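Local coordinates for Peptide/nickel transport system substrate-binding protein (Listeria monocytogenes serotype 1/2a, PDB 5KZT) that binds peptides and probably delivers them, as an OppA-type receptor, to a peptide transport system, at residues G48-D53 and Y156-F161; K316-L321 and L494-T499; N320-G325 and K479-L484; G325-P330 and Q430-F435. One frame throughout, in Å; residues are numbered along the deposited sequence.

Interaction 1: G48-D53 and Y156-F161; sequences GLYALD and YINSLF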
# COMPACT_ATOMS: atom_id res chain seq x y z
N GLY A 48 -7.99 12.48 8.95
CA GLY A 48 -8.36 13.47 7.93
C GLY A 48 -9.83 13.85 8.00
O GLY A 48 -10.48 13.71 9.06
N LEU A 49 -10.35 14.32 6.86
CA LEU A 49 -11.73 14.77 6.75
C LEU A 49 -12.73 13.63 6.89
O LEU A 49 -13.80 13.83 7.43
CB LEU A 49 -11.99 15.50 5.44
CG LEU A 49 -11.18 16.77 5.24
CD1 LEU A 49 -11.32 17.22 3.79
CD2 LEU A 49 -11.63 17.87 6.19
N TYR A 50 -12.34 12.45 6.39
CA TYR A 50 -13.17 11.25 6.43
C TYR A 50 -12.33 10.12 6.98
O TYR A 50 -11.11 10.20 6.98
CB TYR A 50 -13.65 10.88 5.03
CG TYR A 50 -14.82 11.70 4.52
CD1 TYR A 50 -14.67 13.03 4.15
CD2 TYR A 50 -16.10 11.13 4.40
CE1 TYR A 50 -15.75 13.78 3.69
CE2 TYR A 50 -17.17 11.87 3.95
CZ TYR A 50 -16.98 13.18 3.59
OH TYR A 50 -18.07 13.89 3.16
N ALA A 51 -12.98 9.08 7.46
CA ALA A 51 -12.34 7.85 7.83
C ALA A 51 -13.32 6.70 7.55
O ALA A 51 -14.53 6.87 7.74
CB ALA A 51 -11.93 7.91 9.30
N LEU A 52 -12.81 5.55 7.09
CA LEU A 52 -13.66 4.37 6.81
C LEU A 52 -14.37 3.90 8.06
O LEU A 52 -13.76 3.75 9.11
CB LEU A 52 -12.83 3.22 6.21
CG LEU A 52 -12.72 3.25 4.68
CD1 LEU A 52 -12.43 4.63 4.15
CD2 LEU A 52 -11.72 2.22 4.15
N ASP A 53 -15.68 3.69 7.93
CA ASP A 53 -16.52 3.18 9.00
C ASP A 53 -16.53 1.64 9.02
O ASP A 53 -15.84 0.99 8.23
CB ASP A 53 -17.95 3.77 8.91
CG ASP A 53 -18.77 3.22 7.74
OD1 ASP A 53 -18.37 2.21 7.11
OD2 ASP A 53 -19.83 3.81 7.45
N TYR A 156 -14.63 8.68 -6.09
CA TYR A 156 -13.96 8.12 -4.90
C TYR A 156 -13.28 9.21 -4.06
O TYR A 156 -12.40 8.92 -3.22
CB TYR A 156 -12.91 7.05 -5.30
CG TYR A 156 -12.02 7.44 -6.47
CD1 TYR A 156 -10.91 8.25 -6.29
CD2 TYR A 156 -12.30 7.00 -7.76
CE1 TYR A 156 -10.11 8.61 -7.36
CE2 TYR A 156 -11.51 7.36 -8.84
CZ TYR A 156 -10.41 8.14 -8.64
OH TYR A 156 -9.64 8.50 -9.70
N ILE A 157 -13.67 10.47 -4.28
CA ILE A 157 -13.04 11.58 -3.57
C ILE A 157 -13.05 11.42 -2.05
O ILE A 157 -12.09 11.77 -1.39
CB ILE A 157 -13.61 12.95 -4.00
CG1 ILE A 157 -12.75 14.09 -3.46
CG2 ILE A 157 -15.06 13.11 -3.56
CD1 ILE A 157 -11.35 14.14 -4.01
N ASN A 158 -14.14 10.89 -1.49
CA ASN A 158 -14.19 10.70 -0.04
C ASN A 158 -13.19 9.64 0.45
O ASN A 158 -12.72 9.70 1.60
CB ASN A 158 -15.60 10.35 0.41
CG ASN A 158 -16.58 11.50 0.21
OD1 ASN A 158 -16.20 12.62 -0.16
ND2 ASN A 158 -17.85 11.21 0.44
N SER A 159 -12.85 8.67 -0.40
CA SER A 159 -11.79 7.69 -0.09
C SER A 159 -10.41 8.35 -0.07
O SER A 159 -9.55 8.03 0.77
CB SER A 159 -11.80 6.52 -1.08
OG SER A 159 -13.04 5.82 -1.07
N LEU A 160 -10.20 9.31 -0.98
CA LEU A 160 -8.97 10.12 -0.92
C LEU A 160 -8.93 10.93 0.38
O LEU A 160 -7.89 10.95 1.05
CB LEU A 160 -8.81 11.03 -2.14
CG LEU A 160 -8.75 10.29 -3.49
CD1 LEU A 160 -8.66 11.26 -4.67
CD2 LEU A 160 -7.58 9.32 -3.55
N PHE A 161 -10.04 11.55 0.75
CA PHE A 161 -10.11 12.33 2.00
C PHE A 161 -9.82 11.45 3.24
O PHE A 161 -9.37 11.94 4.27
CB PHE A 161 -11.47 12.97 2.19
CG PHE A 161 -11.83 14.03 1.20
CD1 PHE A 161 -10.88 14.72 0.43
CD2 PHE A 161 -13.17 14.39 1.06
CE1 PHE A 161 -11.26 15.71 -0.46
CE2 PHE A 161 -13.55 15.40 0.17
CZ PHE A 161 -12.59 16.05 -0.58
O HOH W 1 -8.44 14.59 4.66
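A buried, mostly apolar contact packs the short strand 50-52 and the loop before it, through Leu49 and Tyr50, against one side of the short helix 157-161, through Asn158 and Phe161. Leu49 lays CD1 over one face of the Phe161 ring, 4.2 Å from its centroid and displaced toward the CG rim, where its nearest ring atom is CG. The opposite face of that ring lies against the carbonyl oxygen of Ile157, one turn earlier in the helix. Tyr50 and Phe161 run side by side, pointing the same way, with Tyr50 CD1 3.7 Å from Phe161 CD2 and the two planes inclined at 32°, an oblique pairing. Strand 50-52 forms a two-stranded antiparallel hairpin with strand 58-60, in this family 5 solute-binding protein of the periplasmic-binding-protein (PBP) class, and Pro58 of the partner strand also touches Asn158. The Asn158 amide stacks on a face of the Tyr50 ring, the planes 19° apart, with ND2 3.6 Å from Tyr50 CE2. With Asn158 CG anti to the carbonyl carbon (chi1 -67°), the amide carbon comes over the Tyr50 face; CB lies over the same ring, 4.2 Å from its centroid. A flat amide suits this place because it can lie on an aromatic face. No direct hydrogen bond crosses between the segments; a water accepts from Leu49 N at 2.9 Å and donates to Phe161 O at 2.8 Å, satisfying two backbone groups beside the rings.

Interaction 2: K316-L321 and L494-T499; sequences KPANNL and LYQRST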
# COMPACT_ATOMS: atom_id res chain seq x y z
N LYS A 316 -4.09 -17.04 -3.43
CA LYS A 316 -4.26 -17.79 -4.67
C LYS A 316 -3.54 -17.14 -5.85
O LYS A 316 -3.22 -15.96 -5.78
CB LYS A 316 -5.73 -18.02 -4.98
CG LYS A 316 -6.59 -16.80 -5.24
CD LYS A 316 -8.06 -17.25 -5.23
CE LYS A 316 -8.96 -16.28 -6.00
NZ LYS A 316 -9.32 -15.10 -5.18
N PRO A 317 -3.23 -17.95 -6.90
CA PRO A 317 -2.55 -17.42 -8.07
C PRO A 317 -3.27 -16.24 -8.68
O PRO A 317 -4.50 -16.18 -8.65
CB PRO A 317 -2.56 -18.59 -9.05
CG PRO A 317 -2.53 -19.78 -8.16
CD PRO A 317 -3.47 -19.40 -7.05
N ALA A 318 -2.49 -15.29 -9.18
CA ALA A 318 -2.98 -14.10 -9.84
C ALA A 318 -2.53 -14.15 -11.28
O ALA A 318 -1.35 -14.43 -11.55
CB ALA A 318 -2.42 -12.87 -9.16
N ASN A 319 -3.46 -13.89 -12.19
CA ASN A 319 -3.17 -13.70 -13.62
C ASN A 319 -3.69 -12.34 -14.10
O ASN A 319 -3.98 -12.12 -15.29
CB ASN A 319 -3.81 -14.83 -14.41
CG ASN A 319 -3.28 -16.18 -13.99
OD1 ASN A 319 -4.01 -17.01 -13.45
ND2 ASN A 319 -2.02 -16.42 -14.24
N ASN A 320 -3.84 -11.43 -13.13
CA ASN A 320 -4.25 -10.06 -13.31
C ASN A 320 -3.55 -9.21 -12.25
O ASN A 320 -3.30 -9.66 -11.12
CB ASN A 320 -5.75 -9.89 -13.10
CG ASN A 320 -6.58 -10.71 -14.05
OD1 ASN A 320 -6.80 -11.90 -13.82
ND2 ASN A 320 -7.04 -10.09 -15.14
N LEU A 321 -3.28 -7.96 -12.60
CA LEU A 321 -2.83 -6.97 -11.65
C LEU A 321 -3.96 -6.59 -10.69
O LEU A 321 -3.74 -6.49 -9.47
CB LEU A 321 -2.35 -5.72 -12.38
CG LEU A 321 -2.01 -4.54 -11.49
CD1 LEU A 321 -0.97 -4.91 -10.46
CD2 LEU A 321 -1.58 -3.36 -12.36
N LEU A 494 1.75 -12.63 -9.52
CA LEU A 494 2.09 -13.94 -9.00
C LEU A 494 0.94 -14.47 -8.15
O LEU A 494 0.47 -15.57 -8.40
CB LEU A 494 3.38 -13.89 -8.18
CG LEU A 494 4.49 -14.80 -8.71
CD1 LEU A 494 5.83 -14.48 -8.08
CD2 LEU A 494 4.12 -16.27 -8.49
N TYR A 495 0.51 -13.69 -7.15
CA TYR A 495 -0.61 -14.09 -6.28
C TYR A 495 -1.45 -12.95 -5.76
O TYR A 495 -1.00 -11.80 -5.67
CB TYR A 495 -0.10 -14.95 -5.12
CG TYR A 495 0.79 -14.27 -4.08
CD1 TYR A 495 2.18 -14.25 -4.21
CD2 TYR A 495 0.25 -13.71 -2.93
CE1 TYR A 495 2.99 -13.68 -3.25
CE2 TYR A 495 1.06 -13.14 -1.96
CZ TYR A 495 2.43 -13.12 -2.12
OH TYR A 495 3.23 -12.54 -1.15
N GLN A 496 -2.68 -13.30 -5.41
CA GLN A 496 -3.62 -12.41 -4.75
C GLN A 496 -3.52 -12.75 -3.28
O GLN A 496 -3.73 -13.91 -2.89
CB GLN A 496 -5.04 -12.67 -5.23
CG GLN A 496 -5.21 -12.62 -6.74
CD GLN A 496 -6.62 -12.97 -7.16
OE1 GLN A 496 -7.56 -12.25 -6.80
NE2 GLN A 496 -6.79 -14.09 -7.88
N ARG A 497 -3.19 -11.77 -2.45
CA ARG A 497 -2.76 -12.06 -1.09
C ARG A 497 -3.91 -12.24 -0.11
O ARG A 497 -4.83 -11.42 -0.05
CB ARG A 497 -1.84 -10.96 -0.59
CG ARG A 497 -0.94 -11.36 0.56
CD ARG A 497 -1.27 -10.65 1.84
NE ARG A 497 -0.80 -9.27 1.94
CZ ARG A 497 0.39 -8.86 2.41
NH1 ARG A 497 0.65 -7.56 2.45
NH2 ARG A 497 1.34 -9.70 2.82
N SER A 498 -3.85 -13.33 0.65
CA SER A 498 -4.56 -13.45 1.93
C SER A 498 -3.51 -13.68 3.02
O SER A 498 -2.39 -14.08 2.72
CB SER A 498 -5.57 -14.60 1.91
OG SER A 498 -6.74 -14.24 1.16
N THR A 499 -3.90 -13.41 4.27
CA THR A 499 -3.00 -13.50 5.41
C THR A 499 -3.69 -14.34 6.48
O THR A 499 -4.88 -14.16 6.75
CB THR A 499 -2.65 -12.11 5.97
OG1 THR A 499 -2.14 -11.28 4.92
CG2 THR A 499 -1.60 -12.21 7.06
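Lys316 O receives the shortest polar bond of this contact, from Gln496 N at 2.7 Å. The return bond, Lys316 N to Gln496 O at 3.2 Å, completes an antiparallel hydrogen-bonded pair that adds the short strand 316-317 to the long strand 491-503. Pro317 and Tyr495 form the next, non-hydrogen-bonded pair, a place that suits proline because no N-H is asked of it there. Ala318 N then reaches Leu494 O at 3.1 Å, and the small methyl of Ala318 fits close to the backbone, with CB 3.5 Å from Tyr495 C. On the long strand's other flank, Leu494 and Tyr495 both face Phe273, a classic beta bulge. Gln496, with CG beside the backbone N (chi1 -54°) and the chain extended beyond it, reaches across to the added strand: Gln496 NE2 donates to Pro317 O at 3.2 Å, with the acceptor almost in the amide plane, while OE1 accepts from Glu324 N. Lys316 crosses this side chain obliquely and brings CE to 3.6 Å from Gln496 NE2; its NZ has a long, weak ion pair with Glu324. Tyr495 OH bonds a basic side chain of the bound peptide, and Arg497 NH2 bonds the peptide backbone. One glutamine thus serves as donor and acceptor at once, supplementing the backbone pairing with one bond to Pro317 O and one to Glu324 N, beside a strand that reaches the ligand.

Interaction 3: N320-G325 and K479-L484; sequences NLVPEG and KAEKIL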
# COMPACT_ATOMS: atom_id res chain seq x y z
N ASN A 320 -3.84 -11.43 -13.13
CA ASN A 320 -4.25 -10.06 -13.31
C ASN A 320 -3.55 -9.21 -12.25
O ASN A 320 -3.30 -9.66 -11.12
CB ASN A 320 -5.75 -9.89 -13.10
CG ASN A 320 -6.58 -10.71 -14.05
OD1 ASN A 320 -6.80 -11.90 -13.82
ND2 ASN A 320 -7.04 -10.09 -15.14
N LEU A 321 -3.28 -7.96 -12.60
CA LEU A 321 -2.83 -6.97 -11.65
C LEU A 321 -3.96 -6.59 -10.69
O LEU A 321 -3.74 -6.49 -9.47
CB LEU A 321 -2.35 -5.72 -12.38
CG LEU A 321 -2.01 -4.54 -11.49
CD1 LEU A 321 -0.97 -4.91 -10.46
CD2 LEU A 321 -1.58 -3.36 -12.36
N VAL A 322 -5.14 -6.36 -11.24
CA VAL A 322 -6.32 -6.02 -10.46
C VAL A 322 -6.82 -7.31 -9.81
O VAL A 322 -6.95 -8.32 -10.48
CB VAL A 322 -7.41 -5.35 -11.32
CG1 VAL A 322 -8.70 -5.16 -10.52
CG2 VAL A 322 -6.91 -4.03 -11.89
N PRO A 323 -7.04 -7.30 -8.48
CA PRO A 323 -7.45 -8.51 -7.79
C PRO A 323 -8.91 -8.88 -8.08
O PRO A 323 -9.73 -8.00 -8.33
CB PRO A 323 -7.23 -8.18 -6.32
CG PRO A 323 -7.33 -6.70 -6.26
CD PRO A 323 -6.72 -6.22 -7.53
N GLU A 324 -9.21 -10.18 -8.07
CA GLU A 324 -10.58 -10.67 -8.24
C GLU A 324 -11.40 -10.25 -7.04
O GLU A 324 -10.89 -10.19 -5.93
CB GLU A 324 -10.64 -12.17 -8.32
CG GLU A 324 -9.93 -12.79 -9.49
CD GLU A 324 -10.18 -14.27 -9.54
OE1 GLU A 324 -11.12 -14.70 -10.26
OE2 GLU A 324 -9.48 -15.00 -8.80
N GLY A 325 -12.68 -9.97 -7.26
CA GLY A 325 -13.63 -9.71 -6.19
C GLY A 325 -13.59 -8.29 -5.63
O GLY A 325 -14.19 -8.05 -4.59
N LYS A 479 -9.13 -2.55 -21.04
CA LYS A 479 -8.17 -2.70 -22.13
C LYS A 479 -6.73 -2.46 -21.70
O LYS A 479 -5.81 -3.11 -22.21
CB LYS A 479 -8.52 -1.75 -23.28
CG LYS A 479 -9.82 -2.07 -23.98
CD LYS A 479 -10.09 -1.04 -25.07
CE LYS A 479 -11.37 -1.34 -25.80
NZ LYS A 479 -11.36 -2.72 -26.38
N ALA A 480 -6.54 -1.53 -20.76
CA ALA A 480 -5.20 -1.17 -20.31
C ALA A 480 -4.43 -2.35 -19.76
O ALA A 480 -3.22 -2.43 -19.96
CB ALA A 480 -5.28 -0.08 -19.25
N GLU A 481 -5.11 -3.27 -19.07
CA GLU A 481 -4.42 -4.39 -18.45
C GLU A 481 -3.80 -5.33 -19.49
O GLU A 481 -2.72 -5.89 -19.28
CB GLU A 481 -5.33 -5.16 -17.48
CG GLU A 481 -4.52 -6.09 -16.56
CD GLU A 481 -5.35 -6.77 -15.49
OE1 GLU A 481 -4.95 -6.72 -14.32
OE2 GLU A 481 -6.40 -7.37 -15.81
N LYS A 482 -4.49 -5.50 -20.62
CA LYS A 482 -3.93 -6.30 -21.72
C LYS A 482 -2.62 -5.74 -22.26
O LYS A 482 -1.68 -6.49 -22.56
CB LYS A 482 -4.92 -6.43 -22.86
CG LYS A 482 -4.54 -7.54 -23.82
CD LYS A 482 -5.38 -7.51 -25.09
CE LYS A 482 -4.88 -8.52 -26.08
NZ LYS A 482 -3.72 -8.05 -26.89
N ILE A 483 -2.56 -4.42 -22.37
CA ILE A 483 -1.35 -3.73 -22.83
C ILE A 483 -0.21 -3.98 -21.84
O ILE A 483 0.90 -4.36 -22.22
CB ILE A 483 -1.59 -2.20 -22.98
CG1 ILE A 483 -2.65 -1.92 -24.04
CG2 ILE A 483 -0.29 -1.50 -23.36
CD1 ILE A 483 -3.10 -0.49 -24.11
N LEU A 484 -0.49 -3.77 -20.57
CA LEU A 484 0.52 -3.89 -19.51
C LEU A 484 1.10 -5.31 -19.42
O LEU A 484 2.32 -5.48 -19.31
CB LEU A 484 -0.08 -3.50 -18.16
CG LEU A 484 0.84 -3.40 -16.95
CD1 LEU A 484 1.73 -2.19 -17.08
CD2 LEU A 484 0.06 -3.34 -15.64
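The loop that follows strand 316-317 turns its backbone N-H groups toward helix 471-487, where the carboxylate of Glu481 receives them. Glu481 CG is anti to the backbone N (chi1 -165°), and the chain continues extended beyond it, carrying the acid group from the helix to the loop. Glu481 OE1 accepts from Val322 N at 3.1 Å, met nearly along its C-O axis by an almost straight N-H (167°). Glu481 OE1 also lies 2.7 Å from Leu321 N, but that bond is bent, 125° at the hydrogen, and weak. Glu481 OE2 takes the side-chain amide of Asn320, whose ND2 donates at 2.9 Å; OE2 lies in the plane of this amide, whereas ND2 stands above the carboxylate plane. The two side chains cross at about a right angle. Asparagine suits this position because its amide has a second N-H, which goes to Gly341 O, and OE2 is also bonded to Ser340 OG. One helical turn after Glu481, Leu484 adds an apolar contact, its CD2 3.7 Å from Leu321 CD2, while Tyr336 packs on Val322 and Glu481. All the residues that touch are buried, yet neither segment brings a positive side chain to the carboxylate. Several N-H donors and a serine hydroxyl surround it instead; their combined polarity would be expected to offset much of the cost of burying a negative charge.

Interaction 4: G325-P330 and Q430-F435; sequences GFTFDP and QDPSTF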
# COMPACT_ATOMS: atom_id res chain seq x y z
N GLY A 325 -12.68 -9.97 -7.26
CA GLY A 325 -13.63 -9.71 -6.19
C GLY A 325 -13.59 -8.29 -5.63
O GLY A 325 -14.19 -8.05 -4.59
N PHE A 326 -12.91 -7.37 -6.31
CA PHE A 326 -12.66 -6.04 -5.77
C PHE A 326 -13.42 -4.89 -6.45
O PHE A 326 -13.95 -4.00 -5.78
CB PHE A 326 -11.14 -5.75 -5.81
CG PHE A 326 -10.78 -4.42 -5.21
CD1 PHE A 326 -11.05 -4.16 -3.88
CD2 PHE A 326 -10.19 -3.41 -5.98
CE1 PHE A 326 -10.74 -2.92 -3.32
CE2 PHE A 326 -9.89 -2.18 -5.43
CZ PHE A 326 -10.15 -1.94 -4.10
N THR A 327 -13.44 -4.89 -7.77
CA THR A 327 -14.01 -3.79 -8.54
C THR A 327 -14.84 -4.33 -9.73
O THR A 327 -14.48 -5.32 -10.34
CB THR A 327 -12.87 -2.85 -9.01
OG1 THR A 327 -13.42 -1.73 -9.68
CG2 THR A 327 -11.92 -3.55 -9.92
N PHE A 328 -15.97 -3.66 -10.03
CA PHE A 328 -16.99 -4.21 -10.90
C PHE A 328 -17.52 -3.16 -11.86
O PHE A 328 -17.51 -1.96 -11.56
CB PHE A 328 -18.17 -4.76 -10.09
CG PHE A 328 -17.77 -5.84 -9.11
CD1 PHE A 328 -17.32 -5.50 -7.84
CD2 PHE A 328 -17.86 -7.18 -9.46
CE1 PHE A 328 -16.93 -6.49 -6.94
CE2 PHE A 328 -17.49 -8.17 -8.55
CZ PHE A 328 -17.01 -7.83 -7.30
N ASP A 329 -17.94 -3.63 -13.02
CA ASP A 329 -18.35 -2.81 -14.15
C ASP A 329 -19.59 -1.99 -13.75
O ASP A 329 -20.56 -2.57 -13.27
CB ASP A 329 -18.63 -3.76 -15.33
CG ASP A 329 -18.96 -3.05 -16.64
OD1 ASP A 329 -19.48 -1.93 -16.63
OD2 ASP A 329 -18.71 -3.65 -17.71
N PRO A 330 -19.56 -0.65 -13.94
CA PRO A 330 -20.74 0.14 -13.57
C PRO A 330 -21.96 -0.20 -14.41
O PRO A 330 -23.07 0.01 -13.97
CB PRO A 330 -20.28 1.60 -13.78
CG PRO A 330 -19.20 1.49 -14.80
CD PRO A 330 -18.49 0.21 -14.46
N GLN A 430 -11.50 2.15 -4.22
CA GLN A 430 -12.16 1.05 -4.92
C GLN A 430 -12.44 1.35 -6.39
O GLN A 430 -13.55 1.67 -6.78
CB GLN A 430 -13.42 0.62 -4.15
CG GLN A 430 -13.90 -0.77 -4.55
CD GLN A 430 -15.20 -1.15 -3.89
OE1 GLN A 430 -15.40 -0.87 -2.70
NE2 GLN A 430 -16.11 -1.79 -4.68
N ASP A 431 -11.41 1.23 -7.20
CA ASP A 431 -11.47 1.48 -8.64
C ASP A 431 -10.19 0.87 -9.22
O ASP A 431 -9.17 0.84 -8.53
CB ASP A 431 -11.51 3.00 -8.88
CG ASP A 431 -11.61 3.38 -10.35
OD1 ASP A 431 -12.74 3.50 -10.86
OD2 ASP A 431 -10.57 3.57 -11.00
N PRO A 432 -10.22 0.37 -10.48
CA PRO A 432 -9.01 -0.24 -11.03
C PRO A 432 -7.79 0.68 -11.13
O PRO A 432 -6.66 0.19 -11.09
CB PRO A 432 -9.46 -0.67 -12.44
CG PRO A 432 -10.93 -0.84 -12.34
CD PRO A 432 -11.36 0.26 -11.42
N SER A 433 -8.03 1.98 -11.24
CA SER A 433 -6.95 2.96 -11.36
C SER A 433 -5.96 2.96 -10.21
O SER A 433 -4.79 3.29 -10.41
CB SER A 433 -7.52 4.38 -11.56
OG SER A 433 -8.26 4.82 -10.44
N THR A 434 -6.39 2.59 -9.00
CA THR A 434 -5.44 2.47 -7.90
C THR A 434 -4.26 1.54 -8.25
O THR A 434 -3.12 1.82 -7.87
CB THR A 434 -6.10 2.08 -6.56
OG1 THR A 434 -5.13 2.22 -5.49
CG2 THR A 434 -6.68 0.66 -6.57
N PHE A 435 -4.53 0.49 -9.02
CA PHE A 435 -3.48 -0.41 -9.53
C PHE A 435 -2.86 0.06 -10.85
O PHE A 435 -1.63 0.10 -11.01
CB PHE A 435 -4.05 -1.82 -9.72
CG PHE A 435 -4.43 -2.51 -8.42
CD1 PHE A 435 -3.50 -3.28 -7.74
CD2 PHE A 435 -5.71 -2.39 -7.89
CE1 PHE A 435 -3.84 -3.90 -6.55
CE2 PHE A 435 -6.05 -2.99 -6.70
CZ PHE A 435 -5.10 -3.74 -6.02
O HOH W 2 -14.98 0.25 -8.64
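Neither backbone is regular where the segments meet: 325-330 is a loop, extended at Thr327 to Asp329, and 430-435 runs from a loop into the short helix 433-436, with Thr327 and Asp431 closest at 5.9 Å between CA atoms. Phe326 CG lies anti to the backbone N (chi1 -177°), on the way to Gln430, and Gln430 CG sits over one face of the ring, 4.2 Å from its centroid; Gln430 CA comes within 3.7 Å of Phe326 CZ. Phe326 CE2 lies at the edge of the Phe435 ring, 4.1 Å from Phe435 CE2. A flat phenyl suits this position because its face takes an aliphatic chain while it also touches a second aromatic. Thr327 presents both branches to the Pro432 ring: OG1 is 3.4 Å from CD, and CG2 is 3.8 Å from CG. Thr327 OG1 is also 2.7 Å from a water that donates to Gln430 O. Ahead of the turn leading into the helix, Asp431 OD2 accepts from Ser433 N, a capping bond, and from Ser433 OG, the two donors arriving from opposite faces of the carboxylate; Arg473 adds a salt bridge. Trp474 of helix 471-487 packs on both Thr327 and Pro432, as does Tyr336 of helix 336-340, while strand 264-277 supplies Ser270 beside Phe326 and Thr272 beside Phe435.

Along the chain, interaction 1 comes first: it joins 48-53 to 156-161 and closes before the other three open. Interactions 2 and 3 start from the same stretch, sharing Asn320 and Leu321; interaction 2 closes the longer loop, at strand 491-503, and interaction 3 closes at helix 471-487, which precedes that strand. Interaction 4 begins at Gly325, shared with interaction 3, and is nested inside both loops. The continuous run 316-330 is thereby tied in turn to the large mixed sheet, to helix 471-487 and to the turn leading into helix 433-436. Interaction 1 lies apart from interactions 2 and 3, but Tyr156 packs against Asp431 and Ser433 of interaction 4.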